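Local coordinates for 3-keto-5-aminohexanoate cleavage protein (Burkholderia xenovorans LB400, PDB 3E02) that probably cleaves beta-keto acids such as 3-keto-5-aminohexanoate with the help of a bound zinc ion, at the interface of chains A and B. Residues are numbered along the deposited sequence; one frame, centred on the assembly and turned at random. Chains: chain A/B, uncharacterized protein DUF849.

The interface of chains A and B. Residues chain A 118, 120, 144-146; chain B 151-154.
The ring of B:Phe152 lies against two asparagines of the other subunit, A:Asn118 and A:Asn120, its flat apolar surface giving both a broad area of carbon to pack on. A:Asn120 reaches over one ring face, with CG anti to the backbone N (chi1 -171°). Its amide ND2 stands above the ring plane, offset toward the rim and 3.4 Å from B:Phe152 CG. Asparagine suits this place because its short methylene can pack on carbon while the amide nitrogen meets the pi face. The amide is tilted 57° to the ring, so the two do not stack flat. A:Asn118 meets the ring at CE1, 3.6 Å from its CB, and its amide end lies by the CA of B:Thr151.

Farther out, the methyl and CB of B:Thr151 pack beside A:Asp145, and threonine also brings a hydroxyl. B:Thr151 OG1 donates to A:Asp145 OD1 at 2.7 Å, meeting the anti lone pair of that carboxylate oxygen, and accepts the backbone N-H of B:Gln154. Here B:Thr151 acts as the N-cap of helix 152-163, its OG1 held between backbone N and carbonyl carbon (chi1 68°). In return, B:Gln154 OE1 accepts a hydrogen bond from B:Thr151 N at 3.1 Å, completing a capping box. An acidic residue fits at this helix start, where the dipole would favour negative charge.

A:Arg144 O accepts a hydrogen bond from B:Ser153 N at 3.0 Å, from above the carbonyl plane; the small serine, its OG 3.3 Å from A:Arg144 C, probably allows this close backbone approach. The patch thus joins 3-10 helix 143-145 to a helix N-terminus of the other subunit; with its symmetry twin it may contribute to holding the two chains together in the deposited four-chain assembly.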
ATOM      1  N   ASN A 118     -13.370 -20.964   1.780  1.00 33.89           N
ATOM      2  CA  ASN A 118     -14.197 -21.209   2.967  1.00 33.84           C
ATOM      3  C   ASN A 118     -15.237 -20.075   2.993  1.00 34.06           C
ATOM      4  O   ASN A 118     -14.915 -18.940   2.643  1.00 33.90           O
ATOM      5  CB  ASN A 118     -13.372 -21.149   4.253  1.00 34.05           C
ATOM      6  CG  ASN A 118     -12.421 -22.313   4.401  1.00 35.37           C
ATOM      7  OD1 ASN A 118     -12.540 -23.323   3.704  1.00 35.46           O
ATOM      8  ND2 ASN A 118     -11.480 -22.190   5.336  1.00 34.85           N
ATOM      9  N   ASN A 120     -17.905 -19.108   5.696  1.00 34.17           N
ATOM     10  CA  ASN A 120     -18.387 -19.386   7.040  1.00 33.67           C
ATOM     11  C   ASN A 120     -19.324 -18.296   7.575  1.00 34.39           C
ATOM     12  O   ASN A 120     -18.876 -17.209   7.950  1.00 34.06           O
ATOM     13  CB  ASN A 120     -17.161 -19.572   7.963  1.00 33.49           C
ATOM     14  CG  ASN A 120     -17.517 -20.078   9.368  1.00 35.14           C
ATOM     15  OD1 ASN A 120     -18.692 -20.248   9.716  1.00 38.44           O
ATOM     16  ND2 ASN A 120     -16.483 -20.323  10.183  1.00 32.27           N
ATOM     17  N   ARG A 144     -19.459 -24.012   8.726  1.00 36.89           N
ATOM     18  CA  ARG A 144     -18.145 -24.158   9.366  0.50 37.88           C
ATOM     19  C   ARG A 144     -17.278 -25.131   8.567  1.00 38.18           C
ATOM     20  O   ARG A 144     -16.067 -24.990   8.538  1.00 38.49           O
ATOM     21  CB  ARG A 144     -18.260 -24.669  10.808  0.50 38.19           C
ATOM     22  CG  ARG A 144     -18.972 -23.753  11.768  0.50 40.49           C
ATOM     23  CD  ARG A 144     -19.148 -24.405  13.130  0.50 39.92           C
ATOM     24  NE  ARG A 144     -20.210 -25.420  13.134  0.50 39.43           N
ATOM     25  CZ  ARG A 144     -20.384 -26.349  14.075  0.50 44.37           C
ATOM     26  NH1 ARG A 144     -19.597 -26.419  15.157  0.50 47.30           N
ATOM     27  NH2 ARG A 144     -21.382 -27.225  13.937  0.50 44.64           N
ATOM     28  N   ASP A 145     -17.917 -26.117   7.930  1.00 38.00           N
ATOM     29  CA  ASP A 145     -17.226 -27.127   7.139  1.00 39.04           C
ATOM     30  C   ASP A 145     -17.576 -27.007   5.651  1.00 39.59           C
ATOM     31  O   ASP A 145     -17.621 -28.012   4.948  1.00 41.23           O
ATOM     32  CB  ASP A 145     -17.615 -28.513   7.694  1.00 40.21           C
ATOM     33  CG  ASP A 145     -16.730 -29.638   7.180  1.00 43.09           C
ATOM     34  OD1 ASP A 145     -15.556 -29.404   6.838  1.00 37.77           O
ATOM     35  OD2 ASP A 145     -17.237 -30.765   7.090  1.00 44.70           O
ATOM     36  N   PHE A 146     -17.762 -25.780   5.159  1.00 37.87           N
ATOM     37  CA  PHE A 146     -18.199 -25.526   3.793  1.00 37.07           C
ATOM     38  C   PHE A 146     -17.194 -24.720   2.982  1.00 36.47           C
ATOM     39  O   PHE A 146     -16.588 -23.784   3.502  1.00 35.87           O
ATOM     40  CB  PHE A 146     -19.517 -24.764   3.825  1.00 37.41           C
ATOM     41  CG  PHE A 146     -20.046 -24.371   2.469  1.00 39.61           C
ATOM     42  CD1 PHE A 146     -20.546 -25.329   1.594  1.00 44.80           C
ATOM     43  CD2 PHE A 146     -20.059 -23.037   2.069  1.00 41.74           C
ATOM     44  CE1 PHE A 146     -21.033 -24.958   0.332  1.00 41.69           C
ATOM     45  CE2 PHE A 146     -20.548 -22.666   0.821  1.00 43.19           C
ATOM     46  CZ  PHE A 146     -21.041 -23.633  -0.045  1.00 41.00           C
TER
ATOM     47  N   THR B 151     -11.252 -26.340   5.606  1.00 34.88           N
ATOM     48  CA  THR B 151     -12.434 -25.655   6.124  1.00 33.43           C
ATOM     49  C   THR B 151     -12.179 -25.239   7.567  1.00 33.38           C
ATOM     50  O   THR B 151     -11.226 -25.719   8.192  1.00 33.91           O
ATOM     51  CB  THR B 151     -13.701 -26.516   6.043  1.00 32.94           C
ATOM     52  OG1 THR B 151     -13.587 -27.617   6.944  1.00 33.48           O
ATOM     53  CG2 THR B 151     -13.968 -27.014   4.616  1.00 34.05           C
ATOM     54  N   PHE B 152     -13.005 -24.335   8.098  1.00 33.35           N
ATOM     55  CA  PHE B 152     -12.867 -23.936   9.503  1.00 33.65           C
ATOM     56  C   PHE B 152     -12.953 -25.150  10.449  1.00 34.26           C
ATOM     57  O   PHE B 152     -12.184 -25.242  11.391  1.00 34.40           O
ATOM     58  CB  PHE B 152     -13.856 -22.824   9.871  1.00 32.96           C
ATOM     59  CG  PHE B 152     -13.442 -21.486   9.347  1.00 32.01           C
ATOM     60  CD1 PHE B 152     -13.797 -21.076   8.067  1.00 31.84           C
ATOM     61  CD2 PHE B 152     -12.654 -20.646  10.121  1.00 31.21           C
ATOM     62  CE1 PHE B 152     -13.396 -19.830   7.580  1.00 31.88           C
ATOM     63  CE2 PHE B 152     -12.246 -19.407   9.648  1.00 34.62           C
ATOM     64  CZ  PHE B 152     -12.607 -18.999   8.386  1.00 34.75           C
ATOM     65  N   SER B 153     -13.854 -26.089  10.163  1.00 34.81           N
ATOM     66  CA  SER B 153     -13.940 -27.336  10.947  1.00 35.21           C
ATOM     67  C   SER B 153     -12.654 -28.177  10.853  1.00 34.95           C
ATOM     68  O   SER B 153     -12.167 -28.696  11.867  1.00 35.83           O
ATOM     69  CB  SER B 153     -15.139 -28.176  10.514  1.00 36.08           C
ATOM     70  OG  SER B 153     -16.340 -27.467  10.757  1.00 41.44           O
ATOM     71  N   GLN B 154     -12.111 -28.300   9.649  1.00 35.11           N
ATOM     72  CA  GLN B 154     -10.871 -29.068   9.418  1.00 35.46           C
ATOM     73  C   GLN B 154      -9.685 -28.436  10.146  1.00 35.46           C
ATOM     74  O   GLN B 154      -8.906 -29.138  10.794  1.00 36.08           O
ATOM     75  CB  GLN B 154     -10.583 -29.226   7.923  1.00 34.67           C
ATOM     76  CG  GLN B 154     -11.542 -30.188   7.233  1.00 35.27           C
ATOM     77  CD  GLN B 154     -11.274 -30.326   5.749  1.00 36.31           C
ATOM     78  OE1 GLN B 154     -11.049 -29.341   5.037  1.00 37.68           O
ATOM     79  NE2 GLN B 154     -11.305 -31.559   5.264  1.00 34.79           N
TER